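Local coordinates for capsid fiber protein (Bacillus phage phi29, PDB 6QYY), which forms the head fibers of the phage capsid, its N-terminal base probably attaching the trimeric fiber to the capsid shell, at residues N36-V44 against N56-V65. Residues are numbered along the deposited sequence; the frame is centred on the assembly and turned at random.
Sequences NTIPDYVAV and NMYPLAAWQV. With SO4 (sulfate ion), chain G.
An aromatic pair set across the interior of a small all-beta chain is built here by Y41 and W63, whose rings stand nearly perpendicular, planes at 83° and centroids 5.4 Å apart (W63 five-membered ring). The edge of the indole points at the phenol in an offset edge-to-face arrangement, with W63 CZ2 3.6 Å from Y41 CD1. M57 runs antiparallel to the tyrosine side chain, laying its CG over the centre of one phenol face, 3.7 Å from the ring centroid. Its chain then bends at chi3 (72°), bringing CE back against Y41 CD1, while SD stands higher above the same face in a Met-aromatic contact. L60 CD2 meets the phenol at its edge.

The setting shows how two sheets can share one core. Strand 41-42 borders the mixed sheet, where D40 and Y41 form a classic beta bulge opposite L19, and the other segment runs from strand 52-57 at the far border of that sheet into strand 62-66 of the second, antiparallel sheet. V42, following the bulge, places CG1 almost exactly on the normal of the indole five-membered ring, 3.5 Å from its centroid; its CG2, anti to the backbone N, turns instead to V65 CG2. P39 CG lies at the indole edge.

Polar contacts at the bend between the sheets hold the tyrosine hydroxyl. Y58 N donates to Y41 OH (2.8 Å, 163°), and a water in the indole plane links that hydroxyl to W63 NE1, from which it accepts at 3.0 Å. A second water donates to both A43 O and Q64 O, joining the backbones. L117 of the second subunit also packs against W63, bringing the trimer interface up to this core.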
ATOM      1  N   ASN A  36       3.876  19.898   5.710  1.00 32.51           N
ATOM      2  CA  ASN A  36       5.087  19.076   5.780  1.00 35.01           C
ATOM      3  C   ASN A  36       4.917  17.787   6.592  1.00 39.58           C
ATOM      4  O   ASN A  36       5.904  17.221   7.065  1.00 44.66           O
ATOM      5  CB  ASN A  36       6.273  19.885   6.323  1.00 42.02           C
ATOM      6  CG  ASN A  36       6.634  21.037   5.419  1.00 48.09           C
ATOM      7  OD1 ASN A  36       6.912  20.846   4.235  1.00 48.49           O
ATOM      8  ND2 ASN A  36       6.597  22.247   5.961  1.00 44.59           N
ATOM      9  N   THR A  37       3.701  17.274   6.755  1.00 32.06           N
ATOM     10  CA  THR A  37       3.518  15.991   7.419  1.00 38.72           C
ATOM     11  C   THR A  37       3.015  14.954   6.421  1.00 36.79           C
ATOM     12  O   THR A  37       2.551  15.285   5.325  1.00 33.48           O
ATOM     13  CB  THR A  37       2.543  16.096   8.598  1.00 44.60           C
ATOM     14  OG1 THR A  37       1.224  16.373   8.109  1.00 44.50           O
ATOM     15  CG2 THR A  37       2.966  17.206   9.538  1.00 48.20           C
ATOM     16  N   ILE A  38       3.122  13.688   6.807  1.00 36.94           N
ATOM     17  CA  ILE A  38       2.560  12.601   6.006  1.00 34.56           C
ATOM     18  C   ILE A  38       1.067  12.510   6.302  1.00 32.80           C
ATOM     19  O   ILE A  38       0.678  12.311   7.462  1.00 32.87           O
ATOM     20  CB  ILE A  38       3.249  11.260   6.298  1.00 37.66           C
ATOM     21  CG1 ILE A  38       4.770  11.372   6.146  1.00 43.32           C
ATOM     22  CG2 ILE A  38       2.648  10.162   5.418  1.00 31.81           C
ATOM     23  CD1 ILE A  38       5.244  11.611   4.727  1.00 43.91           C
ATOM     24  N   PRO A  39       0.205  12.637   5.300  1.00 27.31           N
ATOM     25  CA  PRO A  39      -1.233  12.553   5.554  1.00 26.61           C
ATOM     26  C   PRO A  39      -1.649  11.137   5.905  1.00 30.07           C
ATOM     27  O   PRO A  39      -0.972  10.154   5.586  1.00 28.77           O
ATOM     28  CB  PRO A  39      -1.854  12.989   4.221  1.00 26.54           C
ATOM     29  CG  PRO A  39      -0.841  12.588   3.203  1.00 28.74           C
ATOM     30  CD  PRO A  39       0.504  12.841   3.872  1.00 28.28           C
ATOM     31  N   ASP A  40      -2.790  11.045   6.582  1.00 27.09           N
ATOM     32  CA  ASP A  40      -3.405   9.753   6.866  1.00 26.75           C
ATOM     33  C   ASP A  40      -4.310   9.293   5.727  1.00 30.07           C
ATOM     34  O   ASP A  40      -4.336   8.101   5.397  1.00 29.21           O
ATOM     35  CB  ASP A  40      -4.198   9.822   8.172  1.00 26.33           C
ATOM     36  CG  ASP A  40      -3.312  10.085   9.378  1.00 33.54           C
ATOM     37  OD1 ASP A  40      -2.199   9.496   9.450  1.00 38.56           O
ATOM     38  OD2 ASP A  40      -3.714  10.881  10.259  1.00 36.56           O
ATOM     39  N   TYR A  41      -5.048  10.214   5.117  1.00 23.75           N
ATOM     40  CA  TYR A  41      -5.901   9.874   3.985  1.00 21.02           C
ATOM     41  C   TYR A  41      -6.195  11.167   3.223  1.00 28.08           C
ATOM     42  O   TYR A  41      -5.464  12.152   3.361  1.00 22.34           O
ATOM     43  CB  TYR A  41      -7.166   9.119   4.447  1.00 20.45           C
ATOM     44  CG  TYR A  41      -7.754   8.277   3.305  1.00 24.67           C
ATOM     45  CD1 TYR A  41      -6.985   7.290   2.685  1.00 24.04           C
ATOM     46  CD2 TYR A  41      -9.040   8.504   2.825  1.00 26.93           C
ATOM     47  CE1 TYR A  41      -7.495   6.541   1.616  1.00 28.98           C
ATOM     48  CE2 TYR A  41      -9.559   7.762   1.756  1.00 29.66           C
ATOM     49  CZ  TYR A  41      -8.778   6.786   1.156  1.00 29.60           C
ATOM     50  OH  TYR A  41      -9.284   6.045   0.100  1.00 29.37           O
ATOM     51  N   VAL A  42      -7.253  11.157   2.409  1.00 21.58           N
ATOM     52  CA  VAL A  42      -7.616  12.271   1.543  1.00 24.49           C
ATOM     53  C   VAL A  42      -9.137  12.400   1.526  1.00 27.56           C
ATOM     54  O   VAL A  42      -9.867  11.406   1.598  1.00 23.31           O
ATOM     55  CB  VAL A  42      -7.048  12.091   0.115  1.00 29.95           C
ATOM     56  CG1 VAL A  42      -7.605  10.814  -0.534  1.00 28.44           C
ATOM     57  CG2 VAL A  42      -7.326  13.317  -0.752  1.00 30.84           C
ATOM     58  N   ALA A  43      -9.625  13.634   1.456  1.00 24.54           N
ATOM     59  CA  ALA A  43     -11.063  13.869   1.455  1.00 26.02           C
ATOM     60  C   ALA A  43     -11.572  13.851   0.024  1.00 23.76           C
ATOM     61  O   ALA A  43     -10.895  14.294  -0.904  1.00 23.66           O
ATOM     62  CB  ALA A  43     -11.429  15.209   2.119  1.00 23.22           C
ATOM     63  N   VAL A  44     -12.769  13.317  -0.165  1.00 23.26           N
ATOM     64  CA  VAL A  44     -13.438  13.459  -1.451  1.00 25.28           C
ATOM     65  C   VAL A  44     -14.719  14.255  -1.346  1.00 34.90           C
ATOM     66  O   VAL A  44     -15.449  14.371  -2.338  1.00 40.35           O
ATOM     67  CB  VAL A  44     -13.703  12.099  -2.121  1.00 34.76           C
ATOM     68  CG1 VAL A  44     -12.387  11.370  -2.332  1.00 35.89           C
ATOM     69  CG2 VAL A  44     -14.673  11.287  -1.272  1.00 32.39           C
ATOM     70  N   ASN A  56     -14.921   7.089   3.484  1.00 27.62           N
ATOM     71  CA  ASN A  56     -14.831   5.859   2.707  1.00 22.32           C
ATOM     72  C   ASN A  56     -13.400   5.690   2.214  1.00 29.33           C
ATOM     73  O   ASN A  56     -12.903   6.514   1.442  1.00 38.25           O
ATOM     74  CB  ASN A  56     -15.809   5.882   1.530  1.00 27.02           C
ATOM     75  CG  ASN A  56     -17.256   6.030   1.983  1.00 34.38           C
ATOM     76  OD1 ASN A  56     -17.695   5.374   2.928  1.00 34.90           O
ATOM     77  ND2 ASN A  56     -17.992   6.909   1.322  1.00 42.98           N
ATOM     78  N   MET A  57     -12.736   4.630   2.657  1.00 21.58           N
ATOM     79  CA  MET A  57     -11.359   4.415   2.264  1.00 19.71           C
ATOM     80  C   MET A  57     -11.271   3.271   1.260  1.00 25.88           C
ATOM     81  O   MET A  57     -11.946   2.244   1.399  1.00 26.40           O
ATOM     82  CB  MET A  57     -10.448   4.174   3.480  1.00 24.82           C
ATOM     83  CG  MET A  57     -10.321   5.380   4.399  1.00 26.11           C
ATOM     84  SD  MET A  57      -9.498   5.018   5.924  1.00 27.94           S
ATOM     85  CE  MET A  57      -7.859   4.834   5.220  1.00 44.43           C
ATOM     86  N   TYR A  58     -10.451   3.490   0.235  1.00 22.43           N
ATOM     87  CA  TYR A  58     -10.283   2.653  -0.943  1.00 22.12           C
ATOM     88  C   TYR A  58      -8.844   2.163  -1.052  1.00 22.53           C
ATOM     89  O   TYR A  58      -7.939   2.735  -0.434  1.00 21.54           O
ATOM     90  CB  TYR A  58     -10.648   3.453  -2.205  1.00 23.90           C
ATOM     91  CG  TYR A  58     -12.140   3.655  -2.326  1.00 33.41           C
ATOM     92  CD1 TYR A  58     -12.940   2.666  -2.881  1.00 34.09           C
ATOM     93  CD2 TYR A  58     -12.754   4.811  -1.844  1.00 39.57           C
ATOM     94  CE1 TYR A  58     -14.318   2.819  -2.983  1.00 39.48           C
ATOM     95  CE2 TYR A  58     -14.148   4.981  -1.945  1.00 37.07           C
ATOM     96  CZ  TYR A  58     -14.915   3.975  -2.515  1.00 42.93           C
ATOM     97  OH  TYR A  58     -16.288   4.101  -2.632  1.00 48.07           O
ATOM     98  N   PRO A  59      -8.599   1.099  -1.824  1.00 27.31           N
ATOM     99  CA  PRO A  59      -7.221   0.627  -2.028  1.00 23.80           C
ATOM    100  C   PRO A  59      -6.310   1.735  -2.537  1.00 28.34           C
ATOM    101  O   PRO A  59      -6.728   2.622  -3.284  1.00 27.70           O
ATOM    102  CB  PRO A  59      -7.380  -0.494  -3.065  1.00 24.95           C
ATOM    103  CG  PRO A  59      -8.770  -1.037  -2.803  1.00 26.38           C
ATOM    104  CD  PRO A  59      -9.593   0.198  -2.445  1.00 22.87           C
ATOM    105  N   LEU A  60      -5.056   1.687  -2.097  1.00 28.47           N
ATOM    106  CA  LEU A  60      -4.100   2.763  -2.336  1.00 20.47           C
ATOM    107  C   LEU A  60      -3.364   2.552  -3.653  1.00 28.14           C
ATOM    108  O   LEU A  60      -2.691   1.531  -3.847  1.00 27.12           O
ATOM    109  CB  LEU A  60      -3.093   2.839  -1.193  1.00 23.73           C
ATOM    110  CG  LEU A  60      -3.691   2.962   0.214  1.00 26.62           C
ATOM    111  CD1 LEU A  60      -2.600   2.706   1.256  1.00 33.10           C
ATOM    112  CD2 LEU A  60      -4.316   4.348   0.394  1.00 26.23           C
ATOM    113  N   ALA A  61      -3.469   3.523  -4.547  1.00 22.96           N
ATOM    114  CA  ALA A  61      -2.526   3.610  -5.653  1.00 27.99           C
ATOM    115  C   ALA A  61      -2.300   5.083  -5.960  1.00 27.25           C
ATOM    116  O   ALA A  61      -1.204   5.607  -5.734  1.00 28.26           O
ATOM    117  CB  ALA A  61      -3.030   2.853  -6.883  1.00 30.38           C
ATOM    118  N   ALA A  62      -3.336   5.770  -6.430  1.00 21.16           N
ATOM    119  CA  ALA A  62      -3.236   7.183  -6.770  1.00 21.99           C
ATOM    120  C   ALA A  62      -4.302   7.984  -6.028  1.00 23.34           C
ATOM    121  O   ALA A  62      -5.385   7.476  -5.722  1.00 23.65           O
ATOM    122  CB  ALA A  62      -3.375   7.394  -8.283  1.00 26.83           C
ATOM    123  N   TRP A  63      -3.980   9.238  -5.727  1.00 20.32           N
ATOM    124  CA  TRP A  63      -4.930  10.172  -5.115  1.00 20.16           C
ATOM    125  C   TRP A  63      -5.075  11.413  -5.982  1.00 25.98           C
ATOM    126  O   TRP A  63      -4.141  11.809  -6.678  1.00 28.68           O
ATOM    127  CB  TRP A  63      -4.478  10.631  -3.732  1.00 19.53           C
ATOM    128  CG  TRP A  63      -4.691   9.674  -2.630  1.00 21.15           C
ATOM    129  CD1 TRP A  63      -5.482   8.553  -2.637  1.00 23.18           C
ATOM    130  CD2 TRP A  63      -4.107   9.751  -1.335  1.00 22.94           C
ATOM    131  NE1 TRP A  63      -5.414   7.929  -1.411  1.00 28.76           N
ATOM    132  CE2 TRP A  63      -4.569   8.639  -0.598  1.00 25.64           C
ATOM    133  CE3 TRP A  63      -3.217  10.644  -0.724  1.00 26.85           C
ATOM    134  CZ2 TRP A  63      -4.179   8.404   0.727  1.00 25.63           C
ATOM    135  CZ3 TRP A  63      -2.836  10.414   0.598  1.00 29.76           C
ATOM    136  CH2 TRP A  63      -3.306   9.299   1.301  1.00 30.66           C
ATOM    137  N   GLN A  64      -6.251  12.040  -5.913  1.00 20.17           N
ATOM    138  CA  GLN A  64      -6.478  13.353  -6.503  1.00 18.68           C
ATOM    139  C   GLN A  64      -6.468  14.390  -5.389  1.00 23.64           C
ATOM    140  O   GLN A  64      -7.268  14.295  -4.449  1.00 23.57           O
ATOM    141  CB  GLN A  64      -7.814  13.393  -7.250  1.00 25.21           C
ATOM    142  CG  GLN A  64      -7.783  12.629  -8.514  1.00 32.87           C
ATOM    143  CD  GLN A  64      -9.168  12.365  -9.077  1.00 30.35           C
ATOM    144  OE1 GLN A  64     -10.174  12.291  -8.359  1.00 35.56           O
ATOM    145  NE2 GLN A  64      -9.214  12.216 -10.365  1.00 22.22           N
ATOM    146  N   VAL A  65      -5.567  15.376  -5.493  1.00 21.79           N
ATOM    147  CA  VAL A  65      -5.378  16.389  -4.457  1.00 21.10           C
ATOM    148  C   VAL A  65      -5.229  17.767  -5.094  1.00 18.31           C
ATOM    149  O   VAL A  65      -4.593  17.922  -6.140  1.00 23.51           O
ATOM    150  CB  VAL A  65      -4.143  16.095  -3.573  1.00 23.97           C
ATOM    151  CG1 VAL A  65      -4.097  17.086  -2.415  1.00 24.50           C
ATOM    152  CG2 VAL A  65      -4.184  14.658  -3.034  1.00 24.21           C
TER
HETATM  153  S   SO4 G 201     -14.309  12.404   3.201  1.00103.91           S
HETATM  154  O1  SO4 G 201     -13.045  11.677   3.464  1.00108.33           O
HETATM  155  O2  SO4 G 201     -15.425  11.436   3.279  1.00108.69           O
HETATM  156  O3  SO4 G 201     -14.509  13.466   4.216  1.00101.29           O
HETATM  157  O4  SO4 G 201     -14.249  13.005   1.849  1.00100.01           O
HETATM  158  O   HOH W   1      -7.124   5.453  -1.757  1.00 28.03           O
HETATM  159  O   HOH W   2      -9.454  12.999  -3.356  1.00 32.01           O